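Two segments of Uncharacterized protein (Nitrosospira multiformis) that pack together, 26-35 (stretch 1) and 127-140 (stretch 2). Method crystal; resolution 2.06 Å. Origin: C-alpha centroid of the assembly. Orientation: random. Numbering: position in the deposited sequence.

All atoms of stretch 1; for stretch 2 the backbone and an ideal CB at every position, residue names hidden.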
# COMPACT_ATOMS: atom_id res chain seq x y z
N ASP A 26 20.57 -14.35 -7.10
CA ASP A 26 21.56 -13.79 -8.03
C ASP A 26 21.84 -12.32 -7.72
O ASP A 26 21.06 -11.44 -8.09
CB ASP A 26 21.11 -13.95 -9.49
CG ASP A 26 22.13 -13.40 -10.48
OD1 ASP A 26 23.25 -13.04 -10.06
OD2 ASP A 26 21.82 -13.33 -11.68
N PHE A 27 22.96 -12.07 -7.05
CA PHE A 27 23.37 -10.71 -6.68
C PHE A 27 24.59 -10.27 -7.51
O PHE A 27 25.28 -9.33 -7.13
CB PHE A 27 23.69 -10.64 -5.18
CG PHE A 27 23.17 -9.41 -4.48
CD1 PHE A 27 23.03 -8.20 -5.14
CD2 PHE A 27 22.84 -9.45 -3.12
CE1 PHE A 27 22.56 -7.06 -4.48
CE2 PHE A 27 22.37 -8.31 -2.45
CZ PHE A 27 22.23 -7.12 -3.14
N SER A 28 24.82 -10.93 -8.64
CA SER A 28 26.01 -10.66 -9.45
C SER A 28 26.02 -9.24 -10.01
O SER A 28 27.03 -8.78 -10.54
CB SER A 28 26.14 -11.67 -10.61
OG SER A 28 25.02 -11.61 -11.48
N TRP A 29 24.89 -8.55 -9.88
CA TRP A 29 24.75 -7.20 -10.42
C TRP A 29 25.33 -6.11 -9.53
O TRP A 29 25.35 -4.95 -9.93
CB TRP A 29 23.29 -6.88 -10.75
CG TRP A 29 22.29 -7.14 -9.65
CD1 TRP A 29 21.62 -8.31 -9.41
CD2 TRP A 29 21.81 -6.20 -8.68
NE1 TRP A 29 20.76 -8.15 -8.34
CE2 TRP A 29 20.86 -6.87 -7.88
CE3 TRP A 29 22.10 -4.86 -8.41
CZ2 TRP A 29 20.20 -6.23 -6.83
CZ3 TRP A 29 21.44 -4.23 -7.37
CH2 TRP A 29 20.50 -4.92 -6.59
N ALA A 30 25.78 -6.47 -8.34
CA ALA A 30 26.42 -5.50 -7.45
C ALA A 30 27.78 -6.02 -6.98
O ALA A 30 27.97 -6.32 -5.80
CB ALA A 30 25.52 -5.20 -6.25
N PRO A 31 28.74 -6.11 -7.92
CA PRO A 31 30.05 -6.73 -7.62
C PRO A 31 30.95 -5.90 -6.72
O PRO A 31 31.89 -6.46 -6.14
CB PRO A 31 30.68 -6.88 -9.01
CG PRO A 31 30.03 -5.82 -9.85
CD PRO A 31 28.63 -5.66 -9.32
N SER A 32 30.68 -4.60 -6.58
CA SER A 32 31.54 -3.75 -5.75
C SER A 32 31.50 -4.19 -4.30
O SER A 32 32.53 -4.45 -3.69
CB SER A 32 31.14 -2.28 -5.86
OG SER A 32 31.36 -1.77 -7.16
N LEU A 33 30.30 -4.28 -3.74
CA LEU A 33 30.17 -4.62 -2.34
C LEU A 33 29.91 -6.12 -2.12
O LEU A 33 30.42 -6.71 -1.18
CB LEU A 33 29.06 -3.78 -1.70
CG LEU A 33 28.93 -3.81 -0.18
CD1 LEU A 33 28.36 -2.49 0.30
CD2 LEU A 33 28.05 -4.96 0.25
N ILE A 34 29.12 -6.73 -3.00
CA ILE A 34 28.77 -8.14 -2.85
C ILE A 34 29.79 -9.06 -3.53
O ILE A 34 29.83 -9.14 -4.76
CB ILE A 34 27.37 -8.45 -3.40
CG1 ILE A 34 26.33 -7.50 -2.80
CG2 ILE A 34 27.01 -9.90 -3.11
CD1 ILE A 34 26.39 -7.42 -1.27
N LYS A 35 30.58 -9.76 -2.73
CA LYS A 35 31.64 -10.63 -3.25
C LYS A 35 31.18 -12.08 -3.39
O LYS A 35 31.69 -12.83 -4.22
CB LYS A 35 32.87 -10.56 -2.35
CG LYS A 35 33.42 -9.16 -2.17
CD LYS A 35 33.68 -8.49 -3.51
CE LYS A 35 34.36 -7.14 -3.33
NZ LYS A 35 34.41 -6.40 -4.62
N UNK A 127 25.44 4.04 3.06
CA UNK A 127 26.64 3.75 2.29
C UNK A 127 26.50 2.46 1.50
O UNK A 127 26.84 2.41 0.32
CB UNK A 127 27.86 3.67 3.22
N UNK A 128 26.01 1.42 2.16
CA UNK A 128 25.76 0.15 1.49
C UNK A 128 24.77 0.29 0.33
O UNK A 128 25.08 -0.05 -0.81
CB UNK A 128 25.24 -0.87 2.50
N UNK A 129 23.58 0.82 0.61
CA UNK A 129 22.58 0.97 -0.45
C UNK A 129 23.03 1.85 -1.61
O UNK A 129 22.73 1.55 -2.75
CB UNK A 129 21.29 1.55 0.14
N UNK A 130 23.77 2.91 -1.32
CA UNK A 130 24.23 3.79 -2.40
C UNK A 130 25.21 3.06 -3.31
O UNK A 130 25.21 3.24 -4.52
CB UNK A 130 24.88 5.05 -1.83
N UNK A 131 26.04 2.20 -2.72
CA UNK A 131 26.99 1.41 -3.49
C UNK A 131 26.29 0.37 -4.36
O UNK A 131 26.62 0.22 -5.53
CB UNK A 131 27.98 0.72 -2.55
N UNK A 132 25.32 -0.34 -3.79
CA UNK A 132 24.57 -1.33 -4.55
C UNK A 132 23.83 -0.68 -5.73
O UNK A 132 23.89 -1.18 -6.86
CB UNK A 132 23.58 -2.05 -3.64
N UNK A 133 23.16 0.43 -5.47
CA UNK A 133 22.45 1.14 -6.52
C UNK A 133 23.41 1.68 -7.58
O UNK A 133 23.11 1.65 -8.77
CB UNK A 133 21.63 2.28 -5.92
N UNK A 134 24.56 2.18 -7.14
CA UNK A 134 25.57 2.71 -8.06
C UNK A 134 26.07 1.65 -9.04
O UNK A 134 26.31 1.95 -10.21
CB UNK A 134 26.75 3.28 -7.27
N UNK A 135 26.24 0.42 -8.57
CA UNK A 135 26.55 -0.70 -9.46
C UNK A 135 25.45 -0.90 -10.50
O UNK A 135 25.71 -1.11 -11.68
CB UNK A 135 26.75 -1.98 -8.65
N UNK A 136 24.21 -0.85 -10.04
CA UNK A 136 23.07 -1.10 -10.92
C UNK A 136 23.02 -0.05 -12.03
O UNK A 136 22.83 -0.37 -13.20
CB UNK A 136 21.76 -1.10 -10.12
N UNK A 137 23.23 1.20 -11.65
CA UNK A 137 23.27 2.30 -12.61
C UNK A 137 24.45 2.17 -13.57
O UNK A 137 24.31 2.36 -14.77
CB UNK A 137 23.34 3.64 -11.87
N UNK A 138 25.62 1.83 -13.04
CA UNK A 138 26.81 1.74 -13.87
C UNK A 138 26.63 0.67 -14.94
O UNK A 138 27.17 0.79 -16.04
CB UNK A 138 28.04 1.44 -13.01
N UNK A 139 25.86 -0.36 -14.63
CA UNK A 139 25.62 -1.43 -15.59
C UNK A 139 24.68 -0.98 -16.72
O UNK A 139 24.80 -1.44 -17.86
CB UNK A 139 25.04 -2.65 -14.87
N UNK A 140 23.76 -0.08 -16.41
CA UNK A 140 22.80 0.40 -17.40
C UNK A 140 22.98 1.89 -17.67
O UNK A 140 22.21 2.72 -17.17
CB UNK A 140 21.37 0.12 -16.93

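Stretch 2 is helical from 127 to 139, so its demands recur every three or four residues, at 128, 131, 132, 135, 136 and 139, against a type I turn from Phe27 to Ala30 and the short run that follows.

Position 127 has nothing of stretch 1 near its CB and asks for little more than helix compatibility; it is Thr127. At 128 the CB points sideways, 4.1 Å from Leu33 CD1, so a compact or medium apolar side chain fits. Val128 fills it, CG2 lying 3.8 Å from Leu33 CD1. Positions 129 and 130 find no partner here: Tyr129 and Arg130.

At 131 the CB points toward stretch 1, 4.3 Å from Leu33 CD1, with the backbone N of Leu33 not far off. Alanine, serine or threonine would all be plausible. Ser131 adds a polar link: its OG is 2.9 Å from the O of water 1, which accepts from Leu33 N.

Position 132 looks sideways, its CB 4.5 Å from Ala30 CB and 4.8 Å from Trp29 CZ3, with Phe27 and Ile34 also lining the space. A medium-sized apolar chain such as leucine, isoleucine or methionine suits it. Leu132 sends CD2 to 3.6 Å from Ala30 CB and 3.8 Å from Ile34 CG1, while its CD1 sits 4.2 Å from Phe27 CZ.

Positions 133 and 134 have CBs beyond reach of stretch 1, and hold Leu133 and Ala134.

Position 135 is the most constrained. Its CB points toward stretch 1, 3.7 Å from Ala30 CA, and the backbone NH and hydroxyl of Ser32 lie ahead as donors. A short acceptor is called for: aspartate or asparagine, with glutamate perhaps too long so close to the backbone. Asp135 takes both donors, Ser32 N to OD2 at 2.9 Å and Ser32 OG to OD1 at 2.7 Å. The O of water 1 donates to Asp135 OD2 at 2.6 Å, tying 131 and 135 to Leu33.

At 136 the CB is 4.1 Å from Trp29 CE3, so an apolar chain is wanted against the indole. Leu136 complies, CD1 3.9 Å from Trp29 CE3.

Positions 137 and 138 point into space free of stretch 1; both are alanine, Ala137 and Ala138. At 139 the CB again points toward stretch 1 but at a distance, leaving room for a long polar chain. Glu139 brings OE1 only to 4.4 Å from Trp29 CA. Position 140 leaves helical angles without touching stretch 1; it is Phe140.

Stretch 2 (127-140) TVYRSLLADLAAEF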
# COMPACT_ATOMS: atom_id res chain seq x y z
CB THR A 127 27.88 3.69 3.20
OG1 THR A 127 28.22 5.02 3.63
CG2 THR A 127 29.07 3.09 2.45
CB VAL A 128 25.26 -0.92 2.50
CG1 VAL A 128 24.57 -2.08 1.77
CG2 VAL A 128 26.42 -1.42 3.36
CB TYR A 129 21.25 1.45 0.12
CG TYR A 129 20.54 0.35 0.88
CD1 TYR A 129 20.57 -0.96 0.40
CD2 TYR A 129 19.89 0.60 2.08
CE1 TYR A 129 19.94 -1.98 1.09
CE2 TYR A 129 19.26 -0.42 2.77
CZ TYR A 129 19.29 -1.71 2.27
OH TYR A 129 18.66 -2.73 2.95
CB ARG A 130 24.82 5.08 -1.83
CG ARG A 130 23.75 6.02 -1.30
CD ARG A 130 24.27 7.04 -0.32
NE ARG A 130 23.17 7.79 0.30
CZ ARG A 130 23.33 8.68 1.28
NH1 ARG A 130 24.56 8.93 1.75
NH2 ARG A 130 22.28 9.31 1.78
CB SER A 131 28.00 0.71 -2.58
OG SER A 131 28.74 -0.26 -3.30
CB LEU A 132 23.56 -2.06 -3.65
CG LEU A 132 24.12 -2.82 -2.43
CD1 LEU A 132 22.98 -3.35 -1.57
CD2 LEU A 132 25.03 -3.96 -2.86
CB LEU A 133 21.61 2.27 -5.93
CG LEU A 133 20.41 1.84 -5.09
CD1 LEU A 133 19.76 3.02 -4.41
CD2 LEU A 133 19.39 1.10 -5.95
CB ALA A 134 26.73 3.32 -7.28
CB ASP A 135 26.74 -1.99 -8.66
CG ASP A 135 28.12 -2.10 -8.03
OD1 ASP A 135 29.00 -1.28 -8.38
OD2 ASP A 135 28.33 -3.00 -7.18
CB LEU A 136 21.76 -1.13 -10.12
CG LEU A 136 20.53 -1.66 -10.85
CD1 LEU A 136 20.85 -2.97 -11.54
CD2 LEU A 136 19.38 -1.83 -9.87
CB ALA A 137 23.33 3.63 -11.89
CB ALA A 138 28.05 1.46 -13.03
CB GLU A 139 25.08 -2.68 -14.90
CG GLU A 139 24.54 -3.71 -15.87
CD GLU A 139 24.66 -5.13 -15.36
OE1 GLU A 139 25.43 -5.38 -14.40
OE2 GLU A 139 23.99 -6.01 -15.95
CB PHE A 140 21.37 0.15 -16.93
CG PHE A 140 21.01 -1.30 -16.79
CD1 PHE A 140 20.91 -2.11 -17.91
CD2 PHE A 140 20.77 -1.86 -15.55
CE1 PHE A 140 20.57 -3.44 -17.79
CE2 PHE A 140 20.44 -3.19 -15.43
CZ PHE A 140 20.34 -3.98 -16.55
O HOH W 1 27.93 -2.73 -4.59
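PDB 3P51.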